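Local structure of ribose 5-phosphate isomerase B (Anaplasma phagocytophilum, 4EM8) at residues Leu126-Phe129 with Met130-Phe134. The protein probably interconverts ribose 5-phosphate and ribulose 5-phosphate, as an isomerase of the LacAB/RpiB family. Residues are numbered along the deposited sequence; the frame is centred on the assembly and turned at random.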
ATOM      1  N   LEU A 126      -9.721   1.213  12.295  1.00 21.33           N
ATOM      2  CA  LEU A 126     -10.080   2.594  12.160  1.00 21.89           C
ATOM      3  C   LEU A 126      -9.926   3.361  13.477  1.00 22.62           C
ATOM      4  O   LEU A 126      -9.414   4.450  13.451  1.00 22.49           O
ATOM      5  CB  LEU A 126     -11.516   2.718  11.654  1.00 22.03           C
ATOM      6  CG  LEU A 126     -12.040   4.158  11.479  1.00 22.48           C
ATOM      7  CD1 LEU A 126     -11.190   4.977  10.511  1.00 21.79           C
ATOM      8  CD2 LEU A 126     -13.496   4.081  11.012  1.00 23.12           C
ATOM      9  N   TYR A 127     -10.304   2.774  14.617  1.00 23.43           N
ATOM     10  CA  TYR A 127     -10.183   3.491  15.888  1.00 25.23           C
ATOM     11  C   TYR A 127      -8.699   3.785  16.183  1.00 25.38           C
ATOM     12  O   TYR A 127      -8.321   4.919  16.497  1.00 24.92           O
ATOM     13  CB  TYR A 127     -10.816   2.712  17.055  1.00 27.32           C
ATOM     14  CG  TYR A 127     -10.677   3.477  18.359  1.00 29.13           C
ATOM     15  CD1 TYR A 127     -11.440   4.614  18.575  1.00 30.39           C
ATOM     16  CD2 TYR A 127      -9.755   3.097  19.344  1.00 30.07           C
ATOM     17  CE1 TYR A 127     -11.327   5.351  19.746  1.00 32.51           C
ATOM     18  CE2 TYR A 127      -9.625   3.836  20.527  1.00 31.96           C
ATOM     19  CZ  TYR A 127     -10.413   4.963  20.714  1.00 32.85           C
ATOM     20  OH  TYR A 127     -10.353   5.720  21.849  1.00 36.66           O
ATOM     21  N   THR A 128      -7.875   2.747  16.034  1.00 25.62           N
ATOM     22  CA  THR A 128      -6.414   2.832  16.209  1.00 25.31           C
ATOM     23  C   THR A 128      -5.826   3.897  15.281  1.00 24.32           C
ATOM     24  O   THR A 128      -5.123   4.810  15.747  1.00 24.44           O
ATOM     25  CB  THR A 128      -5.772   1.468  15.960  1.00 25.53           C
ATOM     26  OG1 THR A 128      -6.283   0.538  16.923  1.00 26.88           O
ATOM     27  CG2 THR A 128      -4.234   1.498  16.087  1.00 25.22           C
ATOM     28  N   PHE A 129      -6.185   3.828  14.007  1.00 22.88           N
ATOM     29  CA  PHE A 129      -5.729   4.791  13.018  1.00 22.68           C
ATOM     30  C   PHE A 129      -6.022   6.228  13.440  1.00 23.82           C
ATOM     31  O   PHE A 129      -5.148   7.083  13.370  1.00 24.78           O
ATOM     32  CB  PHE A 129      -6.387   4.517  11.657  1.00 21.73           C
ATOM     33  CG  PHE A 129      -5.710   5.212  10.500  1.00 20.43           C
ATOM     34  CD1 PHE A 129      -4.616   4.642   9.872  1.00 20.06           C
ATOM     35  CD2 PHE A 129      -6.170   6.439  10.035  1.00 21.65           C
ATOM     36  CE1 PHE A 129      -3.995   5.243   8.791  1.00 20.33           C
ATOM     37  CE2 PHE A 129      -5.553   7.045   8.935  1.00 21.27           C
ATOM     38  CZ  PHE A 129      -4.458   6.455   8.326  1.00 20.35           C
ATOM     39  N   MET A 130      -7.251   6.467  13.903  1.00 25.28           N
ATOM     40  CA  MET A 130      -7.708   7.796  14.296  1.00 26.53           C
ATOM     41  C   MET A 130      -7.105   8.328  15.605  1.00 27.32           C
ATOM     42  O   MET A 130      -7.090   9.536  15.797  1.00 28.13           O
ATOM     43  CB  MET A 130      -9.246   7.823  14.432  1.00 28.30           C
ATOM     44  CG  MET A 130     -10.030   7.501  13.156  1.00 28.40           C
ATOM     45  SD  MET A 130      -9.864   8.740  11.852  1.00 31.33           S
ATOM     46  CE  MET A 130     -10.661  10.141  12.639  1.00 32.30           C
ATOM     47  N   THR A 131      -6.639   7.445  16.490  1.00 26.59           N
ATOM     48  CA  THR A 131      -6.175   7.820  17.806  1.00 27.95           C
ATOM     49  C   THR A 131      -4.651   7.654  18.011  1.00 28.11           C
ATOM     50  O   THR A 131      -4.168   7.813  19.135  1.00 29.80           O
ATOM     51  CB  THR A 131      -6.922   7.046  18.903  1.00 28.97           C
ATOM     52  OG1 THR A 131      -6.930   5.650  18.590  1.00 28.95           O
ATOM     53  CG2 THR A 131      -8.376   7.519  19.024  1.00 29.68           C
ATOM     54  N   THR A 132      -3.911   7.344  16.952  1.00 26.75           N
ATOM     55  CA  THR A 132      -2.437   7.215  17.029  1.00 26.53           C
ATOM     56  C   THR A 132      -1.751   8.459  16.477  1.00 27.16           C
ATOM     57  O   THR A 132      -1.956   8.871  15.340  1.00 26.95           O
ATOM     58  CB  THR A 132      -1.929   5.971  16.277  1.00 25.94           C
ATOM     59  OG1 THR A 132      -2.626   4.821  16.726  1.00 25.49           O
ATOM     60  CG2 THR A 132      -0.409   5.732  16.495  1.00 25.26           C
ATOM     61  N   ALA A 133      -0.938   9.073  17.325  1.00 28.52           N
ATOM     62  CA  ALA A 133      -0.133  10.227  16.973  1.00 29.34           C
ATOM     63  C   ALA A 133       1.087   9.839  16.127  1.00 28.46           C
ATOM     64  O   ALA A 133       1.677   8.753  16.285  1.00 28.49           O
ATOM     65  CB  ALA A 133       0.321  10.944  18.261  1.00 30.93           C
ATOM     66  N   PHE A 134       1.479  10.758  15.258  1.00 28.45           N
ATOM     67  CA  PHE A 134       2.708  10.638  14.482  1.00 29.23           C
ATOM     68  C   PHE A 134       3.875  10.790  15.465  1.00 29.98           C
ATOM     69  O   PHE A 134       3.854  11.684  16.314  1.00 29.98           O
ATOM     70  CB  PHE A 134       2.728  11.748  13.410  1.00 29.39           C
ATOM     71  CG  PHE A 134       3.998  11.815  12.578  1.00 30.32           C
ATOM     72  CD1 PHE A 134       4.585  10.673  12.057  1.00 29.42           C
ATOM     73  CD2 PHE A 134       4.582  13.055  12.287  1.00 31.09           C
ATOM     74  CE1 PHE A 134       5.744  10.756  11.286  1.00 30.86           C
ATOM     75  CE2 PHE A 134       5.736  13.132  11.509  1.00 31.74           C
ATOM     76  CZ  PHE A 134       6.323  11.986  11.018  1.00 30.22           C
TER
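Thr-131 sits one turn beyond Tyr-127 and shows how threonines can serve the carbonyls of a helix's last turn. Followed outward, Thr-131 CB lies 3.5 Å from Tyr-127 O, and there the side chain divides. Thr-131 OG1 turns back on the helix and donates to Tyr-127 O over 2.6 Å, coming from above the carbonyl plane. The methyl Thr-131 CG2 goes to the Tyr-127 ring instead, resting 4.0 Å from its centroid and 25° off the normal, a CH-pi contact displaced toward the rim, with CE1 and CZ nearest. A chi1 of 49°, which sets OG1 between the backbone N and the carbonyl carbon, lets the two branches work at once. Thr-131 N, only weakly bonded to Tyr-127 O, also donates to Thr-128 O at 3.1 Å, an i-to-i+3 bond that accompanies the winding-down of the helix.

Thr-132, just past the last turn, repeats the theme. Thr-132 OG1 donates to Thr-128 O over 2.7 Å, reaching the opposite face of that carbonyl from the Thr-131 amide, so two donors grip one oxygen. Thr-128 runs alongside, its CG2 near Thr-132 OG1, while its own hydroxyl bonds to Ser-124 O. On the buried side the regular pattern persists: Met-130 N donates to Leu-126 O with an N-H...O angle of 157°, and Leu-126 CD1 packs against Met-130 CG at 3.8 Å.

Within the fold, this C-terminal end of helix 119-131 lies over the parallel sheet, with Leu-126 and Phe-129 on Leu-110 of strand 109-113. Leu-126 and Tyr-127 also meet helix 19-31, whereas Thr-128, Phe-129 and Thr-132 touch helix 95-105, which carries the predicted proton donor His-104, whose side chain is about 8 Å from that of Thr-132.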